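Local coordinates for alpha-glucosidase (PDB 5XFM), which probably hydrolyses beta-L-arabinopyranosides and alpha-galactosides as a bifunctional, calcium-binding glycoside hydrolase of family 97, at residues 490-498 with 508-519. The protein carries 1 engineered substitution. Sequence-based numbering, arbitrary orientation.
Sequences GGCLLNKRL and RRTTDVFQLATT. Engineered in segment 490-498: Leu-493 (natural residue Phe).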
loop_
_atom_site.group_PDB
_atom_site.type_symbol
_atom_site.label_atom_id
_atom_site.label_comp_id
_atom_site.label_asym_id
_atom_site.label_seq_id
_atom_site.Cartn_x
_atom_site.Cartn_y
_atom_site.Cartn_z
ATOM N N GLY A 490 12.092 2.276 0.562
ATOM C CA GLY A 490 13.543 2.378 0.624
ATOM C C GLY A 490 14.055 3.744 0.188
ATOM O O GLY A 490 15.123 3.865 -0.417
ATOM N N GLY A 491 13.284 4.776 0.508
ATOM C CA GLY A 491 13.581 6.134 0.090
ATOM C C GLY A 491 14.650 6.868 0.882
ATOM O O GLY A 491 15.369 6.280 1.695
ATOM N N CYS A 492 14.745 8.168 0.612
ATOM C CA CYS A 492 15.749 9.063 1.188
ATOM C C CYS A 492 17.151 8.695 0.727
ATOM O O CYS A 492 17.932 8.103 1.473
ATOM C CB CYS A 492 15.697 9.087 2.714
ATOM S SG CYS A 492 16.646 10.469 3.410
ATOM N N LEU A 493 17.448 9.038 -0.519
ATOM C CA LEU A 493 18.788 8.893 -1.061
ATOM C C LEU A 493 19.513 10.220 -0.920
ATOM O O LEU A 493 19.162 11.197 -1.580
ATOM C CB LEU A 493 18.745 8.455 -2.528
ATOM C CG LEU A 493 18.359 6.998 -2.784
ATOM C CD1 LEU A 493 17.398 6.884 -3.951
ATOM C CD2 LEU A 493 19.600 6.166 -3.039
ATOM N N LEU A 494 20.517 10.262 -0.054
ATOM C CA LEU A 494 21.238 11.502 0.171
ATOM C C LEU A 494 22.527 11.520 -0.648
ATOM O O LEU A 494 23.141 12.568 -0.824
ATOM C CB LEU A 494 21.509 11.700 1.662
ATOM C CG LEU A 494 20.230 11.998 2.452
ATOM C CD1 LEU A 494 20.509 12.221 3.927
ATOM C CD2 LEU A 494 19.537 13.218 1.864
ATOM N N ASN A 495 22.911 10.356 -1.167
ATOM C CA ASN A 495 23.919 10.270 -2.222
ATOM C C ASN A 495 23.504 11.075 -3.457
ATOM O O ASN A 495 22.321 11.141 -3.786
ATOM C CB ASN A 495 24.150 8.806 -2.612
ATOM C CG ASN A 495 25.308 8.172 -1.862
ATOM O OD1 ASN A 495 25.676 8.603 -0.770
ATOM N ND2 ASN A 495 25.861 7.111 -2.432
ATOM N N LYS A 496 24.470 11.686 -4.137
ATOM C CA LYS A 496 24.180 12.389 -5.384
ATOM C C LYS A 496 24.321 11.448 -6.561
ATOM O O LYS A 496 23.662 11.606 -7.588
ATOM C CB LYS A 496 25.100 13.587 -5.580
ATOM C CG LYS A 496 24.933 14.700 -4.578
ATOM C CD LYS A 496 26.093 15.673 -4.694
ATOM C CE LYS A 496 26.024 16.749 -3.633
ATOM N NZ LYS A 496 24.982 17.753 -3.994
ATOM N N ARG A 497 25.205 10.471 -6.410
ATOM C CA ARG A 497 25.392 9.469 -7.438
ATOM C C ARG A 497 25.120 8.095 -6.848
ATOM O O ARG A 497 25.675 7.731 -5.803
ATOM C CB ARG A 497 26.803 9.549 -8.022
ATOM C CG ARG A 497 27.100 10.872 -8.709
ATOM C CD ARG A 497 26.185 11.101 -9.902
ATOM N NE ARG A 497 26.349 10.076 -10.929
ATOM C CZ ARG A 497 27.308 10.092 -11.850
ATOM N NH1 ARG A 497 28.197 11.079 -11.864
ATOM N NH2 ARG A 497 27.379 9.123 -12.755
ATOM N N LEU A 498 24.285 7.324 -7.532
ATOM C CA LEU A 498 23.730 6.115 -6.934
ATOM C C LEU A 498 24.604 4.900 -7.153
ATOM O O LEU A 498 24.206 3.945 -7.829
ATOM C CB LEU A 498 22.313 5.852 -7.456
ATOM C CG LEU A 498 21.187 6.537 -6.674
ATOM C CD1 LEU A 498 21.476 8.007 -6.406
ATOM C CD2 LEU A 498 19.832 6.363 -7.370
ATOM N N ARG A 508 20.717 11.412 -8.991
ATOM C CA ARG A 508 19.528 11.947 -8.345
ATOM C C ARG A 508 19.156 13.303 -8.935
ATOM O O ARG A 508 20.023 14.150 -9.131
ATOM C CB ARG A 508 19.736 12.078 -6.838
ATOM C CG ARG A 508 18.581 12.783 -6.129
ATOM C CD ARG A 508 18.689 12.704 -4.614
ATOM N NE ARG A 508 20.032 12.974 -4.104
ATOM C CZ ARG A 508 20.327 13.963 -3.263
ATOM N NH1 ARG A 508 19.374 14.784 -2.850
ATOM N NH2 ARG A 508 21.572 14.130 -2.832
ATOM N N ARG A 509 17.867 13.497 -9.211
ATOM C CA ARG A 509 17.376 14.731 -9.820
ATOM C C ARG A 509 16.699 15.655 -8.823
ATOM O O ARG A 509 16.400 16.808 -9.138
ATOM C CB ARG A 509 16.395 14.407 -10.944
ATOM C CG ARG A 509 17.002 13.589 -12.056
ATOM C CD ARG A 509 18.200 14.310 -12.648
ATOM N NE ARG A 509 18.548 13.761 -13.952
ATOM C CZ ARG A 509 19.731 13.906 -14.537
ATOM N NH1 ARG A 509 20.697 14.586 -13.930
ATOM N NH2 ARG A 509 19.945 13.367 -15.730
ATOM N N THR A 510 16.468 15.144 -7.618
ATOM C CA THR A 510 15.762 15.881 -6.580
ATOM C C THR A 510 16.715 16.388 -5.502
ATOM O O THR A 510 17.855 15.944 -5.412
ATOM C CB THR A 510 14.685 15.006 -5.924
ATOM O OG1 THR A 510 15.268 13.755 -5.542
ATOM C CG2 THR A 510 13.543 14.748 -6.892
ATOM N N THR A 511 16.238 17.320 -4.685
ATOM C CA THR A 511 17.071 17.936 -3.655
ATOM C C THR A 511 17.104 17.148 -2.344
ATOM O O THR A 511 16.294 16.244 -2.121
ATOM C CB THR A 511 16.608 19.364 -3.367
ATOM O OG1 THR A 511 15.292 19.336 -2.794
ATOM C CG2 THR A 511 16.575 20.168 -4.653
ATOM N N ASP A 512 18.050 17.501 -1.478
ATOM C CA ASP A 512 18.170 16.852 -0.184
ATOM C C ASP A 512 16.900 17.049 0.634
ATOM O O ASP A 512 16.407 16.111 1.262
ATOM C CB ASP A 512 19.377 17.390 0.589
ATOM C CG ASP A 512 20.697 17.078 -0.088
ATOM O OD1 ASP A 512 20.683 16.383 -1.124
ATOM O OD2 ASP A 512 21.751 17.519 0.423
ATOM N N VAL A 513 16.361 18.261 0.608
ATOM C CA VAL A 513 15.172 18.560 1.397
ATOM C C VAL A 513 13.969 17.800 0.833
ATOM O O VAL A 513 13.109 17.351 1.589
ATOM C CB VAL A 513 14.886 20.075 1.449
ATOM C CG1 VAL A 513 13.595 20.344 2.194
ATOM C CG2 VAL A 513 16.022 20.789 2.161
ATOM N N PHE A 514 13.926 17.634 -0.487
ATOM C CA PHE A 514 12.963 16.728 -1.118
ATOM C C PHE A 514 13.029 15.347 -0.463
ATOM O O PHE A 514 12.012 14.781 -0.060
ATOM C CB PHE A 514 13.225 16.616 -2.625
ATOM C CG PHE A 514 12.296 15.667 -3.345
ATOM C CD1 PHE A 514 12.503 14.292 -3.302
ATOM C CD2 PHE A 514 11.232 16.153 -4.093
ATOM C CE1 PHE A 514 11.652 13.425 -3.958
ATOM C CE2 PHE A 514 10.378 15.287 -4.760
ATOM C CZ PHE A 514 10.587 13.922 -4.690
ATOM N N GLN A 515 14.238 14.805 -0.388
ATOM C CA GLN A 515 14.462 13.486 0.194
ATOM C C GLN A 515 14.024 13.395 1.646
ATOM O O GLN A 515 13.457 12.384 2.056
ATOM C CB GLN A 515 15.938 13.088 0.068
ATOM C CG GLN A 515 16.409 12.953 -1.364
ATOM C CD GLN A 515 15.698 11.808 -2.072
ATOM O OE1 GLN A 515 15.565 10.712 -1.523
ATOM N NE2 GLN A 515 15.242 12.056 -3.294
ATOM N N LEU A 516 14.355 14.416 2.432
ATOM C CA LEU A 516 13.967 14.477 3.835
ATOM C C LEU A 516 12.431 14.492 3.959
ATOM O O LEU A 516 11.848 13.760 4.764
ATOM C CB LEU A 516 14.600 15.702 4.508
ATOM C CG LEU A 516 16.139 15.800 4.476
ATOM C CD1 LEU A 516 16.641 16.999 5.267
ATOM C CD2 LEU A 516 16.834 14.527 4.961
ATOM N N ALA A 517 11.792 15.314 3.130
ATOM C CA ALA A 517 10.338 15.408 3.059
ATOM C C ALA A 517 9.718 14.057 2.733
ATOM O O ALA A 517 8.625 13.727 3.197
ATOM C CB ALA A 517 9.922 16.440 2.018
ATOM N N THR A 518 10.427 13.285 1.919
ATOM C CA THR A 518 9.960 11.972 1.498
ATOM C C THR A 518 9.886 10.963 2.664
ATOM O O THR A 518 9.118 10.002 2.616
ATOM C CB THR A 518 10.884 11.446 0.360
ATOM O OG1 THR A 518 10.392 11.911 -0.903
ATOM C CG2 THR A 518 10.977 9.931 0.329
ATOM N N THR A 519 10.638 11.203 3.734
ATOM C CA THR A 519 10.541 10.339 4.913
ATOM C C THR A 519 9.216 10.546 5.651
ATOM O O THR A 519 8.756 9.678 6.399
ATOM C CB THR A 519 11.727 10.561 5.892
ATOM O OG1 THR A 519 11.651 11.867 6.480
ATOM C CG2 THR A 519 13.059 10.397 5.158
#
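Segment 508-519 runs back antiparallel to the loop 490-498, from Arg-508 beside Lys-496 to Gln-515 beside Cys-492, and Arg-508 N donates to Lys-496 O (3.3 Å). Arg-508 has the largest share of the contact. Its CG lies anti to the backbone N (chi1 173°), and a bend at chi3 (45°) brings the guanidinium against the backbone carbonyls of 493-495. NE donates to Asn-495 O at 2.9 Å, and NH2 adds a weak bond to the same oxygen. Leu-493 O sits over one face of the group, towards its rim. NH1 and NH2 both meet Asp-512 OD1, nearly along its C-O axis and in the guanidinium plane, with NH1 to OD1 at 2.7 Å in a salt bridge. Asp-512 in the first turn of the helix thus helps fix the rotation of the guanidinium. Lys-496, which is exposed, brings CG obliquely to NH2.

Further along, Gln-515 OE1 accepts from Leu-493 N at 2.7 Å, the donor lying above the amide carbonyl plane. Its NE2 donates to Thr-510 OG1 and also bonds Glu-470, so both ends of the amide are held. Leu-493 is an engineered residue, but this bond uses its backbone. The Leu-494 and Gln-515 side chains pass in opposite directions, with Leu-494 CD2 4.0 Å from Gln-515 CB. Cys-492 CB meets Thr-519 CG2 at 3.8 Å, and Met-547 of helix 541-549 touches both side chains. Thr-511 OG1 caps the helix by accepting from Phe-514 N.

The weakly bonded strand 497-498 pairs with 506-507 in a small antiparallel hairpin that joins the two segments. Both lie in the glycoside hydrolase 97 catalytic region, of the TIM-barrel clan. The loop packs on the helix before 526-528, the last strand of the barrel sheet.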